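Local coordinates for putative flagellar motor switch protein FliN (Thermotoga maritima, PDB 1O6A), which is probably a component of the flagellar switch complex, the C-ring at the base of the motor that sets the direction of rotation, at residues Ile19-Thr24 against Ile58-Lys63; Val25-Thr30 against Ile46-Leu51. All blocks are in the same frame, centred on the assembly; numbering follows the deposited sequence. Where two conformers were deposited one is given.

How the interactions relate
From the N terminus the chain first enters strand 20-33, and both contacts use it. Its first part, Ile19-Thr24, waits for Ile58-Lys63 to close interaction 1, the longer loop. Its next part, Val25-Thr30, meets Ile46-Leu51 sooner, so interaction 2 is nested inside that loop. Strands 45-51 and 56-60 follow each other in the chain and take the two parts in reverse order. Interaction 1 ties strand 20-33 into the antiparallel sheet. Interaction 2 joins the continuation of the strand to 45-51, beyond a corner at Leu27. The two contacts meet where Leu59 packs on Glu26 and Arg29. Both also touch the second subunit.

Interaction 1 of 2, residues Ile19-Thr24 against Ile58-Lys63; sequences IPLKVT and ILVNGK
Pro20 reaches the turn through a water that donates to its O and accepts from Asn61 ND2. Leu21 follows, with CG anti to its carbonyl carbon. Its CD1 lies 3.8 Å from Val60 CG1, and its CD2 meets Asn61 ND2 at 3.3 Å. Leu94 of helix 87-94 covers both Leu21 and Val60. Lys22 is held at both backbone polar atoms by Asn61. Its N donates to Asn61 OD1 (3.0 Å), in the plane of the amide carbonyl, and its O accepts from Asn61 N (2.8 Å). The side-chain amide thus stands in for a backbone carbonyl just where strand 56-60 ends. Asn61 and Gly62 form the corner of a type I' turn, Val60 to Lys63, which makes a tight beta hairpin with strand 63-73. Val23 pairs with Val60 as an antiparallel non-hydrogen-bonded pair. Its CG1 lies alongside Ile58 CG2, and its CG2 faces Val60 CG2 at 4.1 Å. Thr24 and Leu59 form the hydrogen-bonded pair, with Leu59 N to Thr24 O nearly straight (177°). Thr24 OG1, in the crowded position between N and carbonyl carbon, comes 3.2 Å from Leu59 CB. A second water joins it to Lys22 O and Gly62 N.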
loop_
_atom_site.group_PDB
_atom_site.type_symbol
_atom_site.label_atom_id
_atom_site.label_comp_id
_atom_site.label_asym_id
_atom_site.label_seq_id
_atom_site.Cartn_x
_atom_site.Cartn_y
_atom_site.Cartn_z
ATOM N N ILE A 19 6.609 20.687 -1.442
ATOM C CA ILE A 19 7.402 19.471 -1.441
ATOM C C ILE A 19 6.542 18.291 -1.807
ATOM O O ILE A 19 5.534 18.032 -1.155
ATOM C CB ILE A 19 8.064 19.250 -0.065
ATOM C CG1 ILE A 19 9.070 20.360 0.166
ATOM C CG2 ILE A 19 8.747 17.860 0.011
ATOM C CD1 ILE A 19 9.559 20.460 1.609
ATOM N N PRO A 20 6.914 17.568 -2.872
ATOM C CA PRO A 20 6.230 16.301 -3.205
ATOM C C PRO A 20 6.455 15.187 -2.189
ATOM O O PRO A 20 7.596 14.922 -1.766
ATOM C CB PRO A 20 6.869 15.893 -4.543
ATOM C CG PRO A 20 7.425 17.144 -5.104
ATOM C CD PRO A 20 7.935 17.913 -3.885
ATOM N N LEU A 21 5.372 14.508 -1.844
ATOM C CA LEU A 21 5.371 13.466 -0.863
ATOM C C LEU A 21 4.834 12.232 -1.521
ATOM O O LEU A 21 3.950 12.304 -2.388
ATOM C CB LEU A 21 4.477 13.849 0.317
ATOM C CG LEU A 21 4.926 15.061 1.137
ATOM C CD1 LEU A 21 3.937 15.295 2.240
ATOM C CD2 LEU A 21 6.267 14.801 1.697
ATOM N N LYS A 22 5.382 11.094 -1.111
ATOM C CA LYS A 22 4.963 9.804 -1.641
ATOM C C LYS A 22 3.804 9.215 -0.849
ATOM O O LYS A 22 3.927 8.982 0.348
ATOM C CB LYS A 22 6.138 8.838 -1.600
ATOM C CG LYS A 22 5.887 7.529 -2.332
ATOM C CD LYS A 22 6.056 7.726 -3.848
ATOM C CE LYS A 22 4.796 7.320 -4.613
ATOM N NZ LYS A 22 5.017 7.417 -6.083
ATOM N N VAL A 23 2.697 8.935 -1.530
ATOM C CA VAL A 23 1.519 8.378 -0.901
ATOM C C VAL A 23 1.358 6.947 -1.395
ATOM O O VAL A 23 1.485 6.677 -2.589
ATOM C CB VAL A 23 0.283 9.215 -1.251
ATOM C CG1 VAL A 23 -0.963 8.656 -0.594
ATOM C CG2 VAL A 23 0.507 10.657 -0.864
ATOM N N THR A 24 1.143 6.035 -0.455
ATOM C CA THR A 24 0.918 4.607 -0.721
ATOM C C THR A 24 -0.377 4.193 -0.043
ATOM O O THR A 24 -0.662 4.641 1.076
ATOM C CB THR A 24 2.102 3.748 -0.176
ATOM O OG1 THR A 24 2.284 3.976 1.229
ATOM C CG2 THR A 24 3.436 4.133 -0.775
ATOM N N ILE A 58 -3.619 4.497 4.375
ATOM C CA ILE A 58 -3.036 5.521 3.522
ATOM C C ILE A 58 -1.815 6.061 4.213
ATOM O O ILE A 58 -1.929 6.599 5.303
ATOM C CB ILE A 58 -4.035 6.673 3.311
ATOM C CG1 ILE A 58 -5.329 6.149 2.679
ATOM C CG2 ILE A 58 -3.418 7.772 2.465
ATOM C CD1 ILE A 58 -6.474 7.069 2.887
ATOM N N LEU A 59 -0.650 5.821 3.614
ATOM C CA LEU A 59 0.637 6.190 4.203
ATOM C C LEU A 59 1.264 7.311 3.382
ATOM O O LEU A 59 1.183 7.314 2.147
ATOM C CB LEU A 59 1.580 4.996 4.230
ATOM C CG LEU A 59 1.135 3.889 5.196
ATOM C CD1 LEU A 59 0.115 2.974 4.544
ATOM C CD2 LEU A 59 2.333 3.128 5.709
ATOM N N VAL A 60 1.931 8.221 4.074
ATOM C CA VAL A 60 2.621 9.311 3.426
ATOM C C VAL A 60 4.048 9.215 3.904
ATOM O O VAL A 60 4.291 9.187 5.108
ATOM C CB VAL A 60 1.952 10.670 3.706
ATOM C CG1 VAL A 60 2.737 11.794 2.999
ATOM C CG2 VAL A 60 0.542 10.672 3.196
ATOM N N ASN A 61 4.993 9.091 2.959
ATOM C CA ASN A 61 6.372 8.756 3.278
ATOM C C ASN A 61 6.465 7.698 4.376
ATOM O O ASN A 61 7.229 7.840 5.323
ATOM C CB ASN A 61 7.157 10.017 3.675
ATOM C CG ASN A 61 7.349 10.982 2.536
ATOM O OD1 ASN A 61 6.998 10.718 1.393
ATOM N ND2 ASN A 61 7.929 12.132 2.852
ATOM N N GLY A 62 5.657 6.649 4.267
ATOM C CA GLY A 62 5.731 5.529 5.199
ATOM C C GLY A 62 5.003 5.687 6.520
ATOM O O GLY A 62 5.048 4.793 7.338
ATOM N N LYS A 63 4.341 6.819 6.738
ATOM C CA LYS A 63 3.638 7.093 8.001
ATOM C C LYS A 63 2.134 6.987 7.772
ATOM O O LYS A 63 1.621 7.544 6.831
ATOM C CB LYS A 63 3.963 8.519 8.489
ATOM C CG LYS A 63 5.446 8.774 8.729
ATOM C CD LYS A 63 5.964 8.077 9.980
ATOM C CE LYS A 63 7.483 8.364 10.162
ATOM N NZ LYS A 63 8.127 7.484 11.202
HETATM O O HOH W 1 8.955 13.516 0.040
HETATM O O HOH W 2 4.087 6.120 1.665
#

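Interaction 2 of 2, residues Val25-Thr30 against Ile46-Leu51; sequences VELGRT and IELDKL
The dense side of this contact lies around the corner at Leu27. Leu27 CD2 meets Leu48 CD1 at 3.8 Å, the two side chains crossing at about a right angle. Gly28 has phi 160°, at which a CB would be jammed against Leu27 O; Leu48 CB and Lys50 CB lie in the same direction. The Lys50 chain covers Leu27 O, a buried carbonyl oxygen without a partner in the model, and its NZ goes on to a salt bridge with Asp57. At Arg29 the two backbones are clasped by Asp49. Arg29 N donates to Asp49 OD1 (3.0 Å), which it meets from above the carboxylate plane. Asp49 N returns a bond to Arg29 O (2.9 Å).

The other end is looser and partly wet. Thr30 CG2 touches Ile46 CG2 at 3.7 Å, and a water bridges Thr30 OG1 and Glu47 O. Both strands break at a corner, Leu27 and Asp49, and pieces of each pair antiparallel with the second subunit, in a sheet shared across the dimer.

The extended Arg29 side chain grips Glu26 side-on, NE to OE1 (2.8 Å) and NH2 to OE2 (2.9 Å), both oxygens using syn lone pairs. An alanine here would remove this grip and would probably leave the carboxylate of Glu26, buried beside Leu59, without its charge partner. The two bonds keep both oxygens close to the guanidinium plane, though the carboxylate is twisted about 35° against it. They would be expected to favour the ionised form of Glu26, while Asp49, at its own corner, binds the backbone of Arg29.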
loop_
_atom_site.group_PDB
_atom_site.type_symbol
_atom_site.label_atom_id
_atom_site.label_comp_id
_atom_site.label_asym_id
_atom_site.label_seq_id
_atom_site.Cartn_x
_atom_site.Cartn_y
_atom_site.Cartn_z
ATOM N N VAL A 25 -1.160 3.336 -0.700
ATOM C CA VAL A 25 -2.378 2.843 -0.141
ATOM C C VAL A 25 -2.223 1.326 -0.063
ATOM O O VAL A 25 -1.872 0.645 -1.053
ATOM C CB VAL A 25 -3.556 3.226 -0.993
ATOM C CG1 VAL A 25 -4.841 2.591 -0.487
ATOM C CG2 VAL A 25 -3.694 4.770 -1.083
ATOM N N GLU A 26 -2.425 0.805 1.139
ATOM C CA GLU A 26 -2.189 -0.617 1.440
ATOM C C GLU A 26 -3.493 -1.315 1.740
ATOM O O GLU A 26 -4.353 -0.823 2.481
ATOM C CB GLU A 26 -1.304 -0.774 2.674
ATOM C CG GLU A 26 0.110 -0.286 2.499
ATOM C CD GLU A 26 1.010 -0.610 3.671
ATOM O OE1 GLU A 26 0.574 -1.319 4.604
ATOM O OE2 GLU A 26 2.186 -0.176 3.638
ATOM N N LEU A 27 -3.612 -2.503 1.163
ATOM C CA LEU A 27 -4.740 -3.390 1.419
ATOM C C LEU A 27 -4.472 -4.201 2.674
ATOM O O LEU A 27 -5.384 -4.658 3.321
ATOM C CB LEU A 27 -4.950 -4.374 0.278
ATOM C CG LEU A 27 -6.025 -5.436 0.599
ATOM C CD1 LEU A 27 -7.402 -4.782 0.858
ATOM C CD2 LEU A 27 -6.094 -6.430 -0.496
ATOM N N GLY A 28 -3.210 -4.412 3.003
ATOM C CA GLY A 28 -2.883 -5.186 4.177
ATOM C C GLY A 28 -1.470 -5.715 4.119
ATOM O O GLY A 28 -0.766 -5.565 3.102
ATOM N N ARG A 29 -1.088 -6.333 5.228
ATOM C CA ARG A 29 0.241 -6.913 5.403
ATOM C C ARG A 29 0.199 -8.302 5.990
ATOM O O ARG A 29 -0.777 -8.708 6.602
ATOM C CB ARG A 29 1.044 -6.034 6.374
ATOM C CG ARG A 29 1.187 -4.595 5.969
ATOM C CD ARG A 29 2.157 -3.843 6.882
ATOM N NE ARG A 29 2.367 -2.486 6.373
ATOM C CZ ARG A 29 3.281 -1.650 6.828
ATOM N NH1 ARG A 29 4.102 -2.009 7.797
ATOM N NH2 ARG A 29 3.402 -0.449 6.292
ATOM N N THR A 30 1.285 -9.040 5.793
ATOM C CA THR A 30 1.542 -10.267 6.515
ATOM C C THR A 30 3.042 -10.502 6.532
ATOM O O THR A 30 3.807 -9.619 6.167
ATOM C CB THR A 30 0.743 -11.459 5.919
ATOM O OG1 THR A 30 0.911 -12.627 6.732
ATOM C CG2 THR A 30 1.215 -11.846 4.542
ATOM N N ILE A 46 -2.398 -15.506 -0.555
ATOM C CA ILE A 46 -1.733 -14.872 0.587
ATOM C C ILE A 46 -2.801 -14.170 1.423
ATOM O O ILE A 46 -3.476 -13.249 0.954
ATOM C CB ILE A 46 -0.694 -13.845 0.126
ATOM C CG1 ILE A 46 0.363 -14.492 -0.800
ATOM C CG2 ILE A 46 -0.061 -13.090 1.344
ATOM C CD1 ILE A 46 1.253 -13.470 -1.442
ATOM N N GLU A 47 -2.966 -14.602 2.659
ATOM C CA GLU A 47 -3.956 -13.965 3.547
ATOM C C GLU A 47 -3.304 -12.819 4.299
ATOM O O GLU A 47 -2.141 -12.894 4.738
ATOM C CB GLU A 47 -4.518 -15.010 4.498
ATOM C CG GLU A 47 -5.656 -14.528 5.347
ATOM C CD GLU A 47 -6.255 -15.677 6.161
ATOM O OE1 GLU A 47 -6.148 -16.866 5.719
ATOM O OE2 GLU A 47 -6.807 -15.382 7.234
ATOM N N LEU A 48 -4.041 -11.721 4.434
ATOM C CA LEU A 48 -3.538 -10.524 5.058
ATOM C C LEU A 48 -4.214 -10.239 6.421
ATOM O O LEU A 48 -5.242 -10.822 6.776
ATOM C CB LEU A 48 -3.769 -9.346 4.130
ATOM C CG LEU A 48 -3.184 -9.454 2.730
ATOM C CD1 LEU A 48 -3.781 -8.301 1.874
ATOM C CD2 LEU A 48 -1.683 -9.441 2.801
ATOM N N ASP A 49 -3.594 -9.342 7.165
ATOM C CA ASP A 49 -4.001 -8.994 8.498
ATOM C C ASP A 49 -5.189 -8.056 8.552
ATOM O O ASP A 49 -5.644 -7.745 9.615
ATOM C CB ASP A 49 -2.798 -8.420 9.308
ATOM C CG ASP A 49 -2.238 -7.032 8.770
ATOM O OD1 ASP A 49 -2.724 -6.393 7.770
ATOM O OD2 ASP A 49 -1.241 -6.495 9.358
ATOM N N LYS A 50 -5.760 -7.725 7.425
ATOM C CA LYS A 50 -6.918 -6.834 7.360
ATOM C C LYS A 50 -8.252 -7.605 7.296
ATOM O O LYS A 50 -8.382 -8.598 6.595
ATOM C CB LYS A 50 -6.745 -5.924 6.153
ATOM C CG LYS A 50 -7.762 -4.718 6.149
ATOM C CD LYS A 50 -7.548 -3.712 5.004
ATOM C CE LYS A 50 -6.263 -2.875 5.217
ATOM N NZ LYS A 50 -6.279 -2.118 6.475
ATOM N N LEU A 51 -9.229 -7.151 8.075
ATOM C CA LEU A 51 -10.521 -7.776 8.149
ATOM C C LEU A 51 -11.515 -7.101 7.228
ATOM O O LEU A 51 -11.473 -5.899 7.015
ATOM C CB LEU A 51 -11.080 -7.759 9.603
ATOM C CG LEU A 51 -10.176 -8.402 10.668
ATOM C CD1 LEU A 51 -10.541 -7.982 12.091
ATOM C CD2 LEU A 51 -10.153 -9.880 10.560
HETATM O O HOH W 3 -0.197 -14.746 5.204
#